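Local coordinates for nitrite reductase (Hyphomicrobium denitrificans, PDB 2DV6), which probably reduces nitrite to nitric oxide with electrons from cytochrome c, a step of denitrification, and carries copper centres, at residues 299-304 against 323-328; 27-32 against 63-68; 40-45 against 52-57; 253-258 against 276-281; 102-107 against 128-133. All coordinates share one frame; numbering follows the deposited sequence.

How the contacts relate
Contacts 2, 3 and 5 belong to the N-terminal cupredoxin domain, contact 4 to the middle one and contact 1 to the C-terminal one. Contacts 2 and 3 share a sheet, with Arg32 O 2.7 Å from Ile43 N. Contacts 2 and 5 meet between neighbouring strands, where Val65 N is 2.7 Å from Phe102 O. Contacts 3 and 4 are largely buried, whereas 1, 2 and 5 each keep a more exposed side. Regular backbone pairing dominates contacts 2 and 4; contact 1 has a bulge and a water bridge, contact 3 a single bridge, and contact 5 rests on van der Waals touches. The centres of contacts 3 and 4 lie about 50 Å apart.

Contact 1: residues 299-304 against 323-328; sequences IYTVKS and PEYFLF
Ile299 and Leu327 meet because Ile299 places CG1 beside its backbone N (chi1 -75°) and runs out extended, bringing CD1 to 3.7 Å from Leu327 CD2. Glu324 bends at chi2 (-67°), which brings its carboxylate against Ser304, OE1 3.3 Å from CA. A water joins the two, 2.6 Å from Ser304 OG and donating to Glu324 OE2 at 2.8 Å; that oxygen forms a salt bridge with Lys317, while OE1 accepts from Phe305 N. Between these ends lies a classic beta bulge at the edge of a sheet in the C-terminal cupredoxin domain: Glu324 N (3.0 Å) and Tyr325 N (3.1 Å) both donate to Ile299 O, so two residues face one. Thr301 OG1 sits in the plane of the Tyr325 ring, at its edge, 3.5 Å from CE1, and its rotation is fixed by donation to Lys303 O. On the other side of the Ile299 backbone, the Tyr300 ring runs alongside Pro323, CE2 to CB 3.6 Å, with its hydroxyl bonded to Glu298 and Asn359.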
# COMPACT_ATOMS: atom_id res chain seq x y z
N ILE A 299 14.74 -2.62 -26.51
CA ILE A 299 13.34 -2.30 -26.54
C ILE A 299 12.83 -2.22 -25.09
O ILE A 299 13.25 -2.99 -24.22
CB ILE A 299 12.53 -3.27 -27.50
CG1 ILE A 299 12.81 -2.88 -28.99
CG2 ILE A 299 11.06 -3.21 -27.20
CD1 ILE A 299 12.01 -3.70 -30.04
N TYR A 300 11.93 -1.28 -24.85
CA TYR A 300 11.52 -0.93 -23.48
C TYR A 300 10.01 -1.14 -23.37
O TYR A 300 9.25 -0.26 -23.66
CB TYR A 300 11.89 0.54 -23.17
CG TYR A 300 13.38 0.84 -23.23
CD1 TYR A 300 14.01 1.08 -24.46
CD2 TYR A 300 14.16 0.87 -22.07
CE1 TYR A 300 15.40 1.34 -24.54
CE2 TYR A 300 15.55 1.16 -22.14
CZ TYR A 300 16.16 1.36 -23.37
OH TYR A 300 17.53 1.65 -23.43
N THR A 301 9.59 -2.32 -22.95
CA THR A 301 8.19 -2.68 -23.00
C THR A 301 7.59 -2.50 -21.59
O THR A 301 8.31 -2.52 -20.58
CB THR A 301 8.02 -4.12 -23.44
OG1 THR A 301 8.88 -4.92 -22.66
CG2 THR A 301 8.40 -4.31 -24.89
N VAL A 302 6.29 -2.28 -21.54
CA VAL A 302 5.58 -2.12 -20.26
C VAL A 302 5.68 -3.42 -19.44
O VAL A 302 5.97 -3.40 -18.24
CB VAL A 302 4.10 -1.73 -20.51
CG1 VAL A 302 3.27 -1.77 -19.19
CG2 VAL A 302 4.05 -0.34 -21.12
N LYS A 303 5.49 -4.55 -20.11
CA LYS A 303 5.61 -5.85 -19.42
C LYS A 303 7.05 -6.32 -19.45
O LYS A 303 7.83 -5.90 -20.33
CB LYS A 303 4.71 -6.92 -20.07
CG LYS A 303 3.21 -6.57 -20.03
CD LYS A 303 2.40 -7.78 -20.58
CE LYS A 303 1.09 -7.41 -21.30
NZ LYS A 303 0.23 -6.60 -20.41
N SER A 304 7.40 -7.19 -18.51
CA SER A 304 8.77 -7.73 -18.43
C SER A 304 9.11 -8.61 -19.64
O SER A 304 8.22 -9.23 -20.22
CB SER A 304 8.96 -8.54 -17.15
OG SER A 304 8.51 -7.77 -16.04
N PRO A 323 15.99 -1.33 -19.95
CA PRO A 323 15.49 -2.08 -21.10
C PRO A 323 14.91 -3.42 -20.69
O PRO A 323 15.28 -3.96 -19.65
CB PRO A 323 16.73 -2.26 -21.98
CG PRO A 323 17.89 -1.97 -21.15
CD PRO A 323 17.46 -1.37 -19.85
N GLU A 324 13.98 -3.93 -21.49
CA GLU A 324 13.45 -5.26 -21.27
C GLU A 324 14.02 -6.26 -22.27
O GLU A 324 14.19 -7.43 -21.94
CB GLU A 324 11.92 -5.25 -21.37
CG GLU A 324 11.27 -4.49 -20.21
CD GLU A 324 11.46 -5.20 -18.85
OE1 GLU A 324 11.77 -6.40 -18.81
OE2 GLU A 324 11.30 -4.54 -17.82
N TYR A 325 14.23 -5.81 -23.50
CA TYR A 325 14.74 -6.65 -24.57
C TYR A 325 16.04 -6.06 -25.09
O TYR A 325 16.13 -4.84 -25.27
CB TYR A 325 13.74 -6.76 -25.72
CG TYR A 325 12.47 -7.53 -25.37
CD1 TYR A 325 11.41 -6.92 -24.70
CD2 TYR A 325 12.32 -8.88 -25.74
CE1 TYR A 325 10.25 -7.64 -24.38
CE2 TYR A 325 11.19 -9.60 -25.42
CZ TYR A 325 10.16 -8.99 -24.75
OH TYR A 325 9.04 -9.74 -24.47
N PHE A 326 17.04 -6.91 -25.31
CA PHE A 326 18.27 -6.52 -25.98
C PHE A 326 18.33 -7.45 -27.20
O PHE A 326 18.17 -8.70 -27.04
CB PHE A 326 19.49 -6.81 -25.13
CG PHE A 326 19.78 -5.81 -24.08
CD1 PHE A 326 20.61 -4.73 -24.35
CD2 PHE A 326 19.25 -5.96 -22.81
CE1 PHE A 326 20.92 -3.79 -23.35
CE2 PHE A 326 19.56 -5.03 -21.82
CZ PHE A 326 20.39 -3.94 -22.11
N LEU A 327 18.57 -6.87 -28.37
CA LEU A 327 18.31 -7.59 -29.61
C LEU A 327 19.41 -7.45 -30.67
O LEU A 327 19.95 -6.35 -30.87
CB LEU A 327 17.04 -7.01 -30.21
CG LEU A 327 15.60 -7.47 -29.89
CD1 LEU A 327 15.38 -8.63 -28.90
CD2 LEU A 327 14.72 -6.26 -29.68
N PHE A 328 19.73 -8.57 -31.35
CA PHE A 328 20.55 -8.53 -32.55
C PHE A 328 19.55 -8.52 -33.71
O PHE A 328 18.67 -9.36 -33.76
CB PHE A 328 21.49 -9.76 -32.70
CG PHE A 328 22.70 -9.73 -31.79
CD1 PHE A 328 23.43 -8.55 -31.59
CD2 PHE A 328 23.15 -10.92 -31.15
CE1 PHE A 328 24.57 -8.52 -30.74
CE2 PHE A 328 24.27 -10.89 -30.33
CZ PHE A 328 24.96 -9.68 -30.10
O HOH W 1 10.24 -5.85 -15.57

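Contact 2: residues 27-32 against 63-68; sequences VVFTLR and ETVQVN
Val27 to Leu31 run parallel to Val65 to Asn68 in the pairing of strands 27-36 and 64-70, central in one sheet of a cupredoxin sandwich, here the N-terminal domain. The strand axes approach to 4.7 Å and diverge by 22°, a modest twist. Backbone bonds alternate along the whole pair; Gln66 N to Val27 O, at 2.8 Å and 176°, is nearly straight. The close-packed face carries Val27, Phe29, Val65 and Val67. There Val65 CG1 comes to the edge of the Phe29 ring, 4.1 Å from CD1, and Leu31 CD1 meets Val67 CG1 at 4.0 Å. Leu57 and Val59 of the opposing sheet cover Phe29, completing this interior side of the sandwich.

The other face is polar and exposed at Val28, though Gln66 and Asn68 are buried and the third subunit packs on it. Val28 lies alongside Gln66, pointing the same way, while Tyr315 of the third subunit packs against Thr30 and Asn68. Polar groups here are chained together: Gln66 NE2 gives one hydrogen in plane to a lone pair of Asn68 OD1 (2.9 Å), an oxygen that Thr99 also binds, and NE2 has Glu422 as a further partner. Asn68 CG stands anti to its own carbonyl carbon (chi1 -57°), which swings the amide across to the neighbouring strand. Its nitrogen ND2 donates to Thr30 OG1 at 3.0 Å and passes 3.3 Å from Val28 CG1.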
# COMPACT_ATOMS: atom_id res chain seq x y z
N VAL A 27 16.20 -23.09 -23.08
CA VAL A 27 14.82 -22.77 -22.82
C VAL A 27 14.72 -22.44 -21.31
O VAL A 27 15.18 -23.20 -20.45
CB VAL A 27 13.84 -23.89 -23.37
CG1 VAL A 27 14.16 -25.23 -22.79
CG2 VAL A 27 12.34 -23.54 -23.08
N VAL A 28 14.18 -21.27 -21.00
CA VAL A 28 14.26 -20.71 -19.65
C VAL A 28 12.88 -20.69 -19.03
O VAL A 28 11.96 -20.22 -19.67
CB VAL A 28 14.89 -19.29 -19.64
CG1 VAL A 28 15.02 -18.77 -18.21
CG2 VAL A 28 16.29 -19.30 -20.32
N PHE A 29 12.73 -21.22 -17.82
CA PHE A 29 11.46 -21.18 -17.10
C PHE A 29 11.70 -20.48 -15.80
O PHE A 29 12.68 -20.79 -15.12
CB PHE A 29 10.94 -22.61 -16.80
CG PHE A 29 10.64 -23.41 -18.05
CD1 PHE A 29 11.55 -24.34 -18.50
CD2 PHE A 29 9.52 -23.13 -18.81
CE1 PHE A 29 11.29 -25.04 -19.66
CE2 PHE A 29 9.24 -23.84 -19.99
CZ PHE A 29 10.13 -24.79 -20.42
N THR A 30 10.84 -19.52 -15.46
CA THR A 30 10.92 -18.87 -14.15
C THR A 30 9.75 -19.29 -13.25
O THR A 30 8.62 -19.28 -13.70
CB THR A 30 11.02 -17.32 -14.29
OG1 THR A 30 12.19 -17.02 -15.05
CG2 THR A 30 11.11 -16.63 -12.91
N LEU A 31 10.07 -19.70 -12.02
CA LEU A 31 9.12 -20.15 -11.02
C LEU A 31 9.30 -19.27 -9.79
O LEU A 31 10.42 -19.09 -9.29
CB LEU A 31 9.38 -21.63 -10.62
CG LEU A 31 9.32 -22.69 -11.74
CD1 LEU A 31 9.69 -24.14 -11.29
CD2 LEU A 31 7.95 -22.69 -12.39
N ARG A 32 8.21 -18.72 -9.29
CA ARG A 32 8.25 -18.07 -8.01
C ARG A 32 7.45 -18.94 -7.05
O ARG A 32 6.56 -19.64 -7.46
CB ARG A 32 7.69 -16.64 -8.07
CG ARG A 32 6.21 -16.52 -8.43
CD ARG A 32 5.76 -15.03 -8.49
NE ARG A 32 4.51 -14.90 -9.25
CZ ARG A 32 3.29 -14.83 -8.70
NH1 ARG A 32 3.13 -14.86 -7.38
NH2 ARG A 32 2.22 -14.74 -9.50
N GLU A 63 17.40 -30.46 -25.46
CA GLU A 63 17.43 -29.05 -25.02
C GLU A 63 18.14 -28.89 -23.67
O GLU A 63 18.07 -29.74 -22.80
CB GLU A 63 16.02 -28.44 -24.97
CG GLU A 63 15.39 -28.19 -26.36
CD GLU A 63 14.02 -27.57 -26.29
OE1 GLU A 63 13.36 -27.76 -25.24
OE2 GLU A 63 13.57 -26.89 -27.26
N THR A 64 18.87 -27.78 -23.54
CA THR A 64 19.38 -27.36 -22.25
C THR A 64 18.25 -26.56 -21.58
O THR A 64 17.75 -25.60 -22.15
CB THR A 64 20.62 -26.50 -22.40
OG1 THR A 64 21.65 -27.28 -23.00
CG2 THR A 64 21.11 -26.04 -21.05
N VAL A 65 17.85 -27.00 -20.39
CA VAL A 65 16.68 -26.45 -19.72
C VAL A 65 17.23 -25.67 -18.56
O VAL A 65 17.98 -26.22 -17.75
CB VAL A 65 15.74 -27.58 -19.21
CG1 VAL A 65 14.60 -27.02 -18.33
CG2 VAL A 65 15.17 -28.42 -20.43
N GLN A 66 16.85 -24.40 -18.48
CA GLN A 66 17.29 -23.54 -17.37
C GLN A 66 16.06 -23.23 -16.53
O GLN A 66 15.00 -22.87 -17.07
CB GLN A 66 17.96 -22.25 -17.86
CG GLN A 66 18.36 -21.27 -16.73
CD GLN A 66 18.95 -19.99 -17.25
OE1 GLN A 66 19.75 -20.02 -18.17
NE2 GLN A 66 18.58 -18.85 -16.66
N VAL A 67 16.19 -23.39 -15.22
CA VAL A 67 15.10 -23.06 -14.31
C VAL A 67 15.54 -21.98 -13.33
O VAL A 67 16.58 -22.12 -12.71
CB VAL A 67 14.59 -24.32 -13.56
CG1 VAL A 67 13.50 -23.95 -12.53
CG2 VAL A 67 14.02 -25.35 -14.60
N ASN A 68 14.76 -20.90 -13.23
CA ASN A 68 15.06 -19.79 -12.32
C ASN A 68 14.06 -19.85 -11.17
O ASN A 68 12.87 -19.65 -11.37
CB ASN A 68 14.89 -18.44 -13.00
CG ASN A 68 15.73 -18.26 -14.25
OD1 ASN A 68 16.87 -18.77 -14.36
ND2 ASN A 68 15.19 -17.47 -15.18

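Contact 3: residues 40-45 against 52-57; sequences MVYIGV and KINPTL
Ile43 and Ile53 lie side by side, their side chains pointing the same way, with CG1 of Ile43 3.9 Å from CD1 of Ile53. They mark the one backbone bridge between the outer strand 39-45 of a cupredoxin sheet and the connection 52-57, which leads on to strand 57-60 in the other sheet of the sandwich. Ile53 holds CG2 anti to its backbone N (chi1 -61°), which slants it across Val41, 3.8 Å from CG1 of that residue, while its own CG1 leads CD1 to Ile43.

Tyr42 and Asn54 cross almost perpendicularly, with ring and amide planes 70° apart and the amide at the ring's edge. The ring packs on Cys114 and Met124, ligands of the domain's copper ion, while its hydroxyl binds Asp78 O; Tyr112 meets it edge-to-face. Tyr42 is therefore a second-shell residue, its side chain about 6 Å from the metal.

Backbone bonds bracket the isoleucine pair. Asn54 N donates to Tyr42 O (2.7 Å, 171°), although tilted from the carbonyl plane, and Gly44 N donates to Lys52 O at 2.8 Å. Beyond them the Pro55 ring closes on the strand, its CG 3.9 Å from Gly44 CA.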
# COMPACT_ATOMS: atom_id res chain seq x y z
N MET A 40 0.72 -24.30 -0.75
CA MET A 40 2.06 -23.81 -1.05
C MET A 40 2.50 -24.45 -2.34
O MET A 40 2.53 -25.67 -2.45
CB MET A 40 3.02 -24.18 0.08
CG MET A 40 4.37 -23.46 0.04
SD MET A 40 5.35 -23.93 1.50
CE MET A 40 5.09 -22.43 2.40
N VAL A 41 2.84 -23.63 -3.32
CA VAL A 41 3.02 -24.09 -4.71
C VAL A 41 4.12 -23.30 -5.40
O VAL A 41 4.67 -22.37 -4.81
CB VAL A 41 1.72 -23.91 -5.52
CG1 VAL A 41 0.57 -24.71 -4.88
CG2 VAL A 41 1.36 -22.40 -5.67
N TYR A 42 4.46 -23.69 -6.63
CA TYR A 42 5.25 -22.84 -7.52
C TYR A 42 4.29 -22.14 -8.46
O TYR A 42 3.25 -22.72 -8.81
CB TYR A 42 6.18 -23.68 -8.41
CG TYR A 42 7.22 -24.50 -7.70
CD1 TYR A 42 6.98 -25.85 -7.43
CD2 TYR A 42 8.44 -23.94 -7.29
CE1 TYR A 42 7.94 -26.66 -6.78
CE2 TYR A 42 9.42 -24.75 -6.62
CZ TYR A 42 9.16 -26.11 -6.39
OH TYR A 42 10.09 -26.93 -5.76
N ILE A 43 4.65 -20.95 -8.91
CA ILE A 43 3.81 -20.23 -9.87
C ILE A 43 4.70 -19.83 -11.02
O ILE A 43 5.82 -19.32 -10.79
CB ILE A 43 3.15 -19.00 -9.22
CG1 ILE A 43 2.37 -19.47 -8.00
CG2 ILE A 43 2.23 -18.27 -10.21
CD1 ILE A 43 2.21 -18.47 -6.90
N GLY A 44 4.23 -20.06 -12.24
CA GLY A 44 5.02 -19.69 -13.41
C GLY A 44 5.08 -18.18 -13.60
O GLY A 44 4.13 -17.47 -13.26
N VAL A 45 6.20 -17.70 -14.14
CA VAL A 45 6.38 -16.29 -14.50
C VAL A 45 6.72 -16.16 -15.98
O VAL A 45 7.81 -16.58 -16.39
CB VAL A 45 7.53 -15.65 -13.68
CG1 VAL A 45 7.64 -14.15 -14.01
CG2 VAL A 45 7.31 -15.88 -12.18
N LYS A 52 0.56 -19.67 -13.93
CA LYS A 52 0.05 -21.02 -13.78
C LYS A 52 0.64 -21.67 -12.52
O LYS A 52 1.83 -21.54 -12.24
CB LYS A 52 0.33 -21.83 -15.05
CG LYS A 52 -0.40 -21.30 -16.29
CD LYS A 52 -0.41 -22.37 -17.35
CE LYS A 52 -1.15 -21.89 -18.57
NZ LYS A 52 -0.36 -22.31 -19.77
N ILE A 53 -0.22 -22.33 -11.74
CA ILE A 53 0.17 -23.03 -10.49
C ILE A 53 0.86 -24.33 -10.89
O ILE A 53 0.34 -25.06 -11.74
CB ILE A 53 -1.06 -23.36 -9.59
CG1 ILE A 53 -1.83 -22.11 -9.13
CG2 ILE A 53 -0.68 -24.26 -8.39
CD1 ILE A 53 -1.09 -20.82 -9.03
N ASN A 54 2.04 -24.60 -10.33
CA ASN A 54 2.79 -25.83 -10.61
C ASN A 54 2.83 -26.18 -12.10
O ASN A 54 2.40 -27.28 -12.48
CB ASN A 54 2.20 -27.00 -9.79
CG ASN A 54 2.39 -26.81 -8.28
OD1 ASN A 54 1.52 -27.20 -7.48
ND2 ASN A 54 3.52 -26.22 -7.88
N PRO A 55 3.29 -25.24 -12.95
CA PRO A 55 3.17 -25.47 -14.40
C PRO A 55 3.99 -26.66 -14.93
O PRO A 55 5.10 -26.98 -14.44
CB PRO A 55 3.69 -24.16 -15.02
CG PRO A 55 4.52 -23.54 -13.98
CD PRO A 55 3.88 -23.92 -12.66
N THR A 56 3.41 -27.30 -15.93
CA THR A 56 4.12 -28.29 -16.71
C THR A 56 5.11 -27.54 -17.59
O THR A 56 4.73 -26.60 -18.31
CB THR A 56 3.17 -29.18 -17.50
OG1 THR A 56 2.27 -29.81 -16.57
CG2 THR A 56 3.96 -30.29 -18.27
N LEU A 57 6.38 -27.91 -17.48
CA LEU A 57 7.43 -27.27 -18.26
C LEU A 57 7.65 -28.14 -19.48
O LEU A 57 8.17 -29.26 -19.35
CB LEU A 57 8.69 -27.15 -17.41
CG LEU A 57 8.55 -26.51 -16.01
CD1 LEU A 57 9.88 -26.37 -15.33
CD2 LEU A 57 7.86 -25.15 -16.14

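Contact 4: residues 253-258 against 276-281; sequences PGIYVY and LLLVEP
Tyr258 turns the edge of its ring to Leu276, whose carbonyl O lies in the ring plane 3.4 Å from CE2; Phe188 meets this ring edge-to-face and Phe223 at about 45°. The Tyr256 ring has strand atoms at its edge, Leu277 O and Val279 CG2, the latter 4.0 Å from CE1. To one side lies Gly254, CA 3.9 Å from CZ of Tyr256, so the ring folds back along its own strand and its hydroxyl reaches Ile252 O. On the reverse face of the sheet, Ile255 carries CG1 anti to its backbone N (chi1 -180°) and sets CD1 3.8 Å from Leu278 CB, while Phe352 covers Leu276 and Leu278.

The backbone is antiparallel at 155°. Tyr256 and Leu277 exchange two bonds of 2.8 Å, from Tyr256 N to Leu277 O and Leu277 N to Tyr256 O, and Gly254 pairs with Val279 likewise. Val257 N donates to Gln389 OE1 of the second subunit. These strands frame the metal loop of the middle cupredoxin domain: His259, ending the first, binds a separate copper with His224, while Cys260 follows it and Met273 precedes the second, an arrangement characteristic of a type 1 copper site, completed by His219 and His268.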
# COMPACT_ATOMS: atom_id res chain seq x y z
N PRO A 253 36.34 8.00 -45.10
CA PRO A 253 36.02 6.58 -45.02
C PRO A 253 35.73 6.21 -43.58
O PRO A 253 36.24 6.87 -42.67
CB PRO A 253 37.31 5.88 -45.50
CG PRO A 253 38.20 6.93 -46.01
CD PRO A 253 37.77 8.24 -45.42
N GLY A 254 34.91 5.18 -43.36
CA GLY A 254 34.59 4.71 -42.02
C GLY A 254 33.36 3.84 -42.11
O GLY A 254 32.76 3.71 -43.17
N ILE A 255 33.01 3.22 -41.00
CA ILE A 255 31.80 2.45 -40.88
C ILE A 255 30.84 3.20 -39.92
O ILE A 255 31.10 3.30 -38.72
CB ILE A 255 32.10 0.99 -40.38
CG1 ILE A 255 30.83 0.17 -40.26
CG2 ILE A 255 32.89 0.98 -39.05
CD1 ILE A 255 30.04 -0.01 -41.61
N TYR A 256 29.75 3.75 -40.46
CA TYR A 256 28.96 4.75 -39.75
C TYR A 256 27.58 4.26 -39.40
O TYR A 256 26.93 3.63 -40.20
CB TYR A 256 28.82 6.01 -40.62
CG TYR A 256 30.15 6.70 -40.90
CD1 TYR A 256 30.80 6.56 -42.13
CD2 TYR A 256 30.76 7.50 -39.92
CE1 TYR A 256 32.00 7.20 -42.38
CE2 TYR A 256 31.97 8.12 -40.15
CZ TYR A 256 32.59 7.98 -41.39
OH TYR A 256 33.79 8.61 -41.62
N VAL A 257 27.09 4.60 -38.21
CA VAL A 257 25.66 4.37 -37.99
C VAL A 257 24.83 5.47 -38.61
O VAL A 257 25.29 6.62 -38.76
CB VAL A 257 25.24 3.91 -36.52
CG1 VAL A 257 26.40 3.83 -35.57
CG2 VAL A 257 23.94 4.56 -35.99
N TYR A 258 23.62 5.11 -39.02
CA TYR A 258 22.65 6.13 -39.34
C TYR A 258 21.36 5.77 -38.63
O TYR A 258 21.15 4.60 -38.30
CB TYR A 258 22.44 6.24 -40.86
CG TYR A 258 21.72 5.08 -41.51
CD1 TYR A 258 20.34 5.02 -41.51
CD2 TYR A 258 22.43 4.07 -42.17
CE1 TYR A 258 19.65 3.94 -42.15
CE2 TYR A 258 21.76 3.02 -42.80
CZ TYR A 258 20.36 2.96 -42.79
OH TYR A 258 19.66 1.92 -43.39
N LEU A 276 23.52 0.73 -40.86
CA LEU A 276 24.93 1.06 -41.11
C LEU A 276 25.16 1.56 -42.55
O LEU A 276 24.50 1.10 -43.50
CB LEU A 276 25.83 -0.17 -40.88
CG LEU A 276 26.02 -0.61 -39.43
CD1 LEU A 276 26.88 -1.85 -39.39
CD2 LEU A 276 26.66 0.48 -38.60
N LEU A 277 26.14 2.46 -42.66
CA LEU A 277 26.58 3.05 -43.89
C LEU A 277 28.09 2.88 -43.90
O LEU A 277 28.79 3.48 -43.06
CB LEU A 277 26.27 4.54 -43.89
CG LEU A 277 26.50 5.54 -45.07
CD1 LEU A 277 27.38 6.73 -44.74
CD2 LEU A 277 26.79 4.97 -46.47
N LEU A 278 28.58 2.09 -44.85
CA LEU A 278 30.00 1.92 -45.00
C LEU A 278 30.48 2.90 -46.08
O LEU A 278 29.97 2.87 -47.21
CB LEU A 278 30.36 0.47 -45.38
CG LEU A 278 31.86 0.23 -45.76
CD1 LEU A 278 32.85 0.56 -44.64
CD2 LEU A 278 32.15 -1.20 -46.27
N VAL A 279 31.47 3.73 -45.74
CA VAL A 279 32.21 4.52 -46.73
C VAL A 279 33.61 3.91 -46.87
O VAL A 279 34.49 4.11 -46.03
CB VAL A 279 32.29 6.03 -46.37
CG1 VAL A 279 33.04 6.82 -47.46
CG2 VAL A 279 30.86 6.59 -46.13
N GLU A 280 33.79 3.13 -47.95
CA GLU A 280 35.01 2.40 -48.22
C GLU A 280 36.18 3.36 -48.44
O GLU A 280 35.99 4.45 -49.02
CB GLU A 280 34.83 1.55 -49.48
CG GLU A 280 33.88 0.33 -49.33
CD GLU A 280 34.12 -0.77 -50.37
OE1 GLU A 280 35.10 -0.67 -51.15
OE2 GLU A 280 33.34 -1.74 -50.43
N PRO A 281 37.39 2.98 -47.99
CA PRO A 281 38.56 3.75 -48.41
C PRO A 281 38.79 3.54 -49.91
O PRO A 281 38.24 2.59 -50.50
CB PRO A 281 39.72 3.14 -47.61
CG PRO A 281 39.27 1.76 -47.27
CD PRO A 281 37.76 1.88 -47.07

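Contact 5: residues 102-107 against 128-133; sequences FVASKV and IQVLPG
Val130 pushes its whole side chain into the bend formed by residues 104-107. Its CB comes 3.3 Å from Lys106 O. From there CG1, anti to the backbone N (chi1 -179°), remains near the same oxygen at 3.4 Å and also faces Val107 CA. CG2 also stays within 3.6 Å of Lys106 O and comes to 3.9 Å from Ala104 CB. CB and both methyls thus press from one side against Lys106 O, which also accepts a hydrogen bond from the hydroxyl of Tyr84. Ala104 is the centre of an inverse gamma turn, its Ser105 N to Val103 O bond weak, where the chain leaves the strand direction.

On one side of Val130 the touch is tip to tip: Phe102 CZ and Ile128 CD1 meet at 3.6 Å in the buried part of the contact. On the other, nearer solvent, Val107 crosses Pro132 at about a right angle, CG1 to CD 4.0 Å. Val107 CA also makes a CA-H...O contact with Val130 O (3.4 Å, 134° at hydrogen). Residues 102-107 and 128-132 run, end to end, 57° apart, and their contact consists of such van der Waals and CH...O touches. That fits its place in the fold: strand 97-103 is an outermost strand of one sheet, strand 125-131 belongs to the other, and their side chains close one end of a cupredoxin beta sandwich.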
# COMPACT_ATOMS: atom_id res chain seq x y z
N PHE A 102 19.85 -28.23 -16.86
CA PHE A 102 20.18 -29.62 -17.16
C PHE A 102 19.89 -29.87 -18.63
O PHE A 102 19.10 -29.16 -19.22
CB PHE A 102 19.38 -30.58 -16.27
CG PHE A 102 17.89 -30.52 -16.50
CD1 PHE A 102 17.10 -29.62 -15.80
CD2 PHE A 102 17.28 -31.39 -17.40
CE1 PHE A 102 15.74 -29.55 -16.01
CE2 PHE A 102 15.91 -31.34 -17.62
CZ PHE A 102 15.14 -30.41 -16.92
N VAL A 103 20.55 -30.86 -19.23
CA VAL A 103 20.25 -31.24 -20.61
C VAL A 103 19.14 -32.28 -20.53
O VAL A 103 19.27 -33.28 -19.79
CB VAL A 103 21.48 -31.80 -21.37
CG1 VAL A 103 21.07 -32.21 -22.80
CG2 VAL A 103 22.60 -30.75 -21.45
N ALA A 104 18.04 -32.03 -21.23
CA ALA A 104 16.90 -32.92 -21.22
C ALA A 104 17.17 -34.08 -22.19
O ALA A 104 16.61 -34.15 -23.28
CB ALA A 104 15.62 -32.16 -21.60
N SER A 105 18.07 -34.97 -21.77
CA SER A 105 18.53 -36.08 -22.62
C SER A 105 17.56 -37.27 -22.74
O SER A 105 17.71 -38.06 -23.69
CB SER A 105 19.91 -36.56 -22.16
OG SER A 105 19.86 -36.96 -20.80
N LYS A 106 16.58 -37.41 -21.83
CA LYS A 106 15.61 -38.52 -21.90
C LYS A 106 14.17 -38.04 -22.01
O LYS A 106 13.68 -37.31 -21.14
CB LYS A 106 15.69 -39.49 -20.71
CG LYS A 106 16.96 -39.51 -19.85
CD LYS A 106 16.58 -39.62 -18.30
CE LYS A 106 17.79 -39.90 -17.34
NZ LYS A 106 18.82 -38.80 -17.27
N VAL A 107 13.48 -38.49 -23.07
CA VAL A 107 12.04 -38.33 -23.31
C VAL A 107 11.27 -38.95 -22.14
O VAL A 107 11.78 -39.85 -21.50
CB VAL A 107 11.63 -38.98 -24.68
CG1 VAL A 107 10.12 -39.04 -24.88
CG2 VAL A 107 12.24 -38.22 -25.84
N ILE A 128 7.82 -31.83 -15.65
CA ILE A 128 8.54 -31.47 -16.85
C ILE A 128 8.20 -32.58 -17.86
O ILE A 128 8.33 -33.74 -17.53
CB ILE A 128 10.08 -31.45 -16.60
CG1 ILE A 128 10.41 -30.47 -15.48
CG2 ILE A 128 10.85 -31.13 -17.92
CD1 ILE A 128 11.88 -30.19 -15.30
N GLN A 129 7.72 -32.22 -19.05
CA GLN A 129 7.54 -33.17 -20.14
C GLN A 129 8.67 -32.98 -21.15
O GLN A 129 8.78 -31.92 -21.78
CB GLN A 129 6.22 -32.92 -20.85
CG GLN A 129 4.99 -33.52 -20.18
CD GLN A 129 3.69 -33.12 -20.91
OE1 GLN A 129 3.72 -32.56 -22.03
NE2 GLN A 129 2.54 -33.40 -20.26
N VAL A 130 9.51 -34.00 -21.28
CA VAL A 130 10.51 -33.99 -22.34
C VAL A 130 9.90 -34.71 -23.55
O VAL A 130 9.63 -35.92 -23.48
CB VAL A 130 11.79 -34.67 -21.91
CG1 VAL A 130 12.80 -34.60 -23.05
CG2 VAL A 130 12.35 -34.02 -20.64
N LEU A 131 9.66 -33.98 -24.63
CA LEU A 131 9.04 -34.53 -25.84
C LEU A 131 10.10 -34.86 -26.87
O LEU A 131 11.16 -34.26 -26.87
CB LEU A 131 8.04 -33.54 -26.45
CG LEU A 131 6.83 -33.02 -25.67
CD1 LEU A 131 6.21 -31.83 -26.39
CD2 LEU A 131 5.80 -34.09 -25.52
N PRO A 132 9.81 -35.84 -27.75
CA PRO A 132 10.76 -36.07 -28.84
C PRO A 132 10.64 -34.98 -29.90
O PRO A 132 9.66 -34.21 -29.93
CB PRO A 132 10.30 -37.44 -29.41
CG PRO A 132 8.83 -37.44 -29.17
CD PRO A 132 8.66 -36.78 -27.81
N GLY A 133 11.62 -34.90 -30.78
CA GLY A 133 11.49 -33.98 -31.89
C GLY A 133 12.12 -32.63 -31.64
O GLY A 133 12.88 -32.44 -30.69